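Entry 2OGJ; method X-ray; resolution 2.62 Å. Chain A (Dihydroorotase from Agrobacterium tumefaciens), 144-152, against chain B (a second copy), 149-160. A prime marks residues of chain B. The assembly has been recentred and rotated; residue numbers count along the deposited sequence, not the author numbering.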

# COMPACT_ATOMS: atom_id res chain seq x y z
N ASN A 144 6.51 6.56 -17.04
CA ASN A 144 7.47 5.80 -16.24
C ASN A 144 7.87 6.43 -14.89
O ASN A 144 8.46 5.77 -14.05
CB ASN A 144 8.73 5.48 -17.05
CG ASN A 144 8.44 4.61 -18.26
OD1 ASN A 144 7.52 3.81 -18.25
ND2 ASN A 144 9.24 4.75 -19.30
N ARG A 145 7.57 7.71 -14.69
CA ARG A 145 7.91 8.36 -13.43
C ARG A 145 6.77 8.21 -12.43
O ARG A 145 7.00 8.08 -11.23
CB ARG A 145 8.21 9.84 -13.69
CG ARG A 145 9.42 10.05 -14.56
CD ARG A 145 9.80 11.51 -14.61
NE ARG A 145 9.00 12.24 -15.58
CZ ARG A 145 8.37 13.37 -15.31
NH1 ARG A 145 8.42 13.89 -14.09
NH2 ARG A 145 7.71 13.99 -16.27
N VAL A 146 5.54 8.24 -12.93
CA VAL A 146 4.35 8.06 -12.12
C VAL A 146 3.51 7.07 -12.90
O VAL A 146 2.62 7.45 -13.63
CB VAL A 146 3.57 9.35 -11.95
CG1 VAL A 146 2.34 9.09 -11.10
CG2 VAL A 146 4.45 10.42 -11.32
N PRO A 147 3.81 5.78 -12.76
CA PRO A 147 3.12 4.67 -13.43
C PRO A 147 1.59 4.86 -13.55
O PRO A 147 0.94 5.33 -12.63
CB PRO A 147 3.48 3.47 -12.57
CG PRO A 147 4.84 3.82 -12.10
CD PRO A 147 4.69 5.26 -11.70
N GLU A 148 1.03 4.48 -14.68
CA GLU A 148 -0.40 4.65 -14.87
C GLU A 148 -1.27 3.47 -14.43
O GLU A 148 -2.49 3.60 -14.33
CB GLU A 148 -0.71 5.02 -16.33
CG GLU A 148 -0.58 3.90 -17.36
CD GLU A 148 0.83 3.68 -17.88
OE1 GLU A 148 0.98 2.97 -18.91
OE2 GLU A 148 1.80 4.20 -17.29
N LEU A 149 -0.64 2.32 -14.16
CA LEU A 149 -1.37 1.13 -13.70
C LEU A 149 -0.80 0.64 -12.38
O LEU A 149 -0.36 -0.50 -12.28
CB LEU A 149 -1.28 -0.01 -14.71
CG LEU A 149 -2.31 -0.01 -15.84
CD1 LEU A 149 -2.07 -1.21 -16.73
CD2 LEU A 149 -3.70 -0.06 -15.26
N ARG A 150 -0.83 1.52 -11.38
CA ARG A 150 -0.33 1.23 -10.04
C ARG A 150 -1.27 0.37 -9.21
O ARG A 150 -0.84 -0.25 -8.24
CB ARG A 150 -0.04 2.55 -9.31
CG ARG A 150 1.05 3.37 -9.97
CD ARG A 150 1.14 4.77 -9.40
NE ARG A 150 1.38 4.77 -7.97
CZ ARG A 150 1.72 5.84 -7.27
NH1 ARG A 150 1.87 7.01 -7.89
NH2 ARG A 150 1.92 5.76 -5.96
N ASP A 151 -2.55 0.34 -9.59
CA ASP A 151 -3.57 -0.43 -8.89
C ASP A 151 -4.94 -0.21 -9.54
O ASP A 151 -5.03 0.50 -10.53
CB ASP A 151 -3.60 -0.06 -7.40
CG ASP A 151 -3.66 1.43 -7.18
OD1 ASP A 151 -4.57 2.09 -7.74
OD2 ASP A 151 -2.79 1.95 -6.45
N ILE A 152 -6.00 -0.80 -9.00
CA ILE A 152 -7.32 -0.63 -9.62
C ILE A 152 -7.95 0.73 -9.55
O ILE A 152 -8.97 0.95 -10.18
CB ILE A 152 -8.39 -1.64 -9.10
CG1 ILE A 152 -8.10 -1.99 -7.64
CG2 ILE A 152 -8.50 -2.83 -10.03
CD1 ILE A 152 -8.29 -0.86 -6.71
N LEU B 149 -0.61 13.91 -5.26
CA LEU B 149 0.43 13.88 -4.24
C LEU B 149 0.30 12.64 -3.36
O LEU B 149 0.12 12.74 -2.15
CB LEU B 149 0.39 15.14 -3.36
CG LEU B 149 1.04 16.43 -3.89
CD1 LEU B 149 0.93 17.50 -2.82
CD2 LEU B 149 2.49 16.20 -4.24
N ARG B 150 0.40 11.47 -3.99
CA ARG B 150 0.30 10.19 -3.30
C ARG B 150 1.46 9.99 -2.34
O ARG B 150 1.28 9.93 -1.13
CB ARG B 150 0.29 9.04 -4.32
CG ARG B 150 -1.03 8.87 -5.07
CD ARG B 150 -0.79 8.19 -6.41
NE ARG B 150 -1.98 7.48 -6.90
CZ ARG B 150 -2.39 6.30 -6.43
NH1 ARG B 150 -1.71 5.68 -5.47
NH2 ARG B 150 -3.50 5.75 -6.92
N ASP B 151 2.66 9.90 -2.90
CA ASP B 151 3.86 9.68 -2.12
C ASP B 151 4.97 10.61 -2.58
O ASP B 151 4.74 11.47 -3.42
CB ASP B 151 4.30 8.24 -2.29
CG ASP B 151 4.15 7.77 -3.72
OD1 ASP B 151 4.58 8.50 -4.64
OD2 ASP B 151 3.59 6.66 -3.93
N ILE B 152 6.18 10.42 -2.06
CA ILE B 152 7.29 11.26 -2.45
C ILE B 152 7.67 11.09 -3.92
O ILE B 152 8.29 11.97 -4.53
CB ILE B 152 8.53 11.01 -1.58
CG1 ILE B 152 9.57 12.08 -1.89
CG2 ILE B 152 9.15 9.64 -1.87
CD1 ILE B 152 8.99 13.49 -1.89
N LYS B 153 7.30 9.96 -4.51
CA LYS B 153 7.61 9.71 -5.91
C LYS B 153 6.86 10.67 -6.85
O LYS B 153 7.11 10.68 -8.06
CB LYS B 153 7.27 8.25 -6.29
CG LYS B 153 8.18 7.21 -5.65
CD LYS B 153 9.65 7.55 -5.89
CE LYS B 153 10.59 6.56 -5.21
NZ LYS B 153 12.03 7.02 -5.24
N ASP B 154 5.95 11.47 -6.29
CA ASP B 154 5.18 12.44 -7.08
C ASP B 154 5.80 13.84 -7.07
O ASP B 154 5.31 14.75 -7.75
CB ASP B 154 3.75 12.52 -6.56
CG ASP B 154 2.93 11.31 -6.93
OD1 ASP B 154 1.86 11.13 -6.31
OD2 ASP B 154 3.33 10.54 -7.83
N ILE B 155 6.87 14.02 -6.30
CA ILE B 155 7.57 15.30 -6.26
C ILE B 155 8.97 15.14 -6.83
O ILE B 155 9.78 14.40 -6.28
CB ILE B 155 7.76 15.84 -4.85
CG1 ILE B 155 6.43 15.93 -4.11
CG2 ILE B 155 8.38 17.21 -4.93
CD1 ILE B 155 6.59 16.49 -2.70
N ASP B 156 9.24 15.85 -7.92
CA ASP B 156 10.55 15.80 -8.55
C ASP B 156 11.14 17.19 -8.36
O ASP B 156 11.01 18.06 -9.23
CB ASP B 156 10.39 15.49 -10.04
CG ASP B 156 11.71 15.06 -10.68
OD1 ASP B 156 12.74 15.73 -10.43
OD2 ASP B 156 11.71 14.07 -11.44
N LEU B 157 11.78 17.41 -7.22
CA LEU B 157 12.38 18.70 -6.89
C LEU B 157 13.07 19.25 -8.13
O LEU B 157 12.75 20.34 -8.58
CB LEU B 157 13.41 18.53 -5.77
CG LEU B 157 14.03 19.70 -4.99
CD1 LEU B 157 14.55 20.79 -5.92
CD2 LEU B 157 12.99 20.27 -4.06
N ASP B 158 14.00 18.47 -8.67
CA ASP B 158 14.76 18.87 -9.85
C ASP B 158 13.90 19.37 -11.02
O ASP B 158 14.05 20.51 -11.46
CB ASP B 158 15.66 17.72 -10.32
CG ASP B 158 16.69 17.30 -9.25
OD1 ASP B 158 17.57 16.45 -9.56
OD2 ASP B 158 16.63 17.81 -8.11
N ARG B 159 13.00 18.53 -11.53
CA ARG B 159 12.15 18.94 -12.65
C ARG B 159 11.33 20.19 -12.36
O ARG B 159 11.00 20.95 -13.28
CB ARG B 159 11.21 17.81 -13.05
CG ARG B 159 11.88 16.74 -13.87
CD ARG B 159 11.02 15.50 -13.96
NE ARG B 159 11.82 14.31 -14.22
CZ ARG B 159 12.22 13.92 -15.43
NH1 ARG B 159 11.88 14.63 -16.50
NH2 ARG B 159 12.97 12.83 -15.56
N ILE B 160 10.99 20.42 -11.10
CA ILE B 160 10.24 21.61 -10.74
C ILE B 160 11.13 22.84 -10.92
O ILE B 160 10.66 23.87 -11.41
CB ILE B 160 9.72 21.57 -9.29
CG1 ILE B 160 8.58 20.56 -9.20
CG2 ILE B 160 9.19 22.94 -8.89
CD1 ILE B 160 8.20 20.17 -7.79

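Contact between residues 144-152 of one dihydroorotase chain and 149-160 of a second copy, dominated by arginine and aspartate and burying 403 Å² in total. The chain A stretch has no regular helix or strand; the chain B stretch runs from loop through a 3-10 segment (Ile152′ to Asp154′) to the start of a helix at Leu157′. The nearest CA atoms, of Val146 and Asp154′, are 6.7 Å apart; the closest backbone approach among the contacts is between Arg145 O and Lys153′ O, 4.1 Å apart, two acceptors that cannot bond, and no backbone hydrogen bond joins the stretches. Arginine side chains make most of the contact.

Arg150 carries the main polar link. Its CA-to-CB bond points toward chain B, and its NH2 donates to Asp151′ OD2 at 2.8 Å. The N-H...acceptor angle of 126° makes this a weak hydrogen bond, but the pair is also a salt bridge, so opposite charge adds to the attraction. At the same guanidinium, NH1 forms a long salt bridge with Asp154′ OD2, 3.8 Å away. Both carboxylate oxygens lie near the guanidinium plane, at its edge, where the N-H groups point. One face is covered instead by Arg150′, whose CD lies 3.3 Å from Arg150 NH1. This brings like charges close, with Arg150 NH2 and Arg150′ NH1 3.7 Å apart, and the neighbouring carboxylates help offset the repulsion. Asp151 adds a long salt bridge in the other direction, its OD2 lying 3.9 Å from Arg150′ NH2; the two copies thus use the same residue pair, Arg150 and Asp151, with unequal closeness.

The chain B carboxylates serve their own backbone as well. Asp154′ OD1 accepts from Arg150′ N at 2.8 Å, leaving OD2 to face Arg150. Asp151′ likewise divides its oxygens: OD1 accepts a weak bond from Lys153′ N at 3.1 Å, while OD2 receives Arg150. The turn is further held by Asp154′ N donating to Asp151′ O at 3.1 Å.

A second cluster forms around Arg145. Its guanidinium lies flat on that of Arg159′, with centres 3.9 Å apart and planes at 20°. Arg145 NH1 and Arg159′ NE, 3.4 Å apart, are both donors and cannot bond to each other; each finds acceptors elsewhere. Arg159′ NE gives a weak hydrogen bond to Asp156′ OD2 at 2.8 Å, within a salt bridge, whereas NH1 and NH2 of Arg145 are hydrogen-bonded elsewhere in the structure. Asp156′ OD2 also sits 4.2 Å from Arg145 NH1, too far for a salt bridge but close enough to temper the stacked positive charges. Asp156′ OD1 meanwhile caps the helix, accepting from Arg159′ N at 3.0 Å with a nearly straight angle of 178°.

Between the clusters the Val146 methyl CG2 lies 3.7 Å from Asp154′ OD2 and 4.2 Å from Lys153′ O, filling space beside oxygens to which it cannot donate. Lys153′ starts toward chain A, but the end of its side chain leads away, and its amine takes no part in the contact.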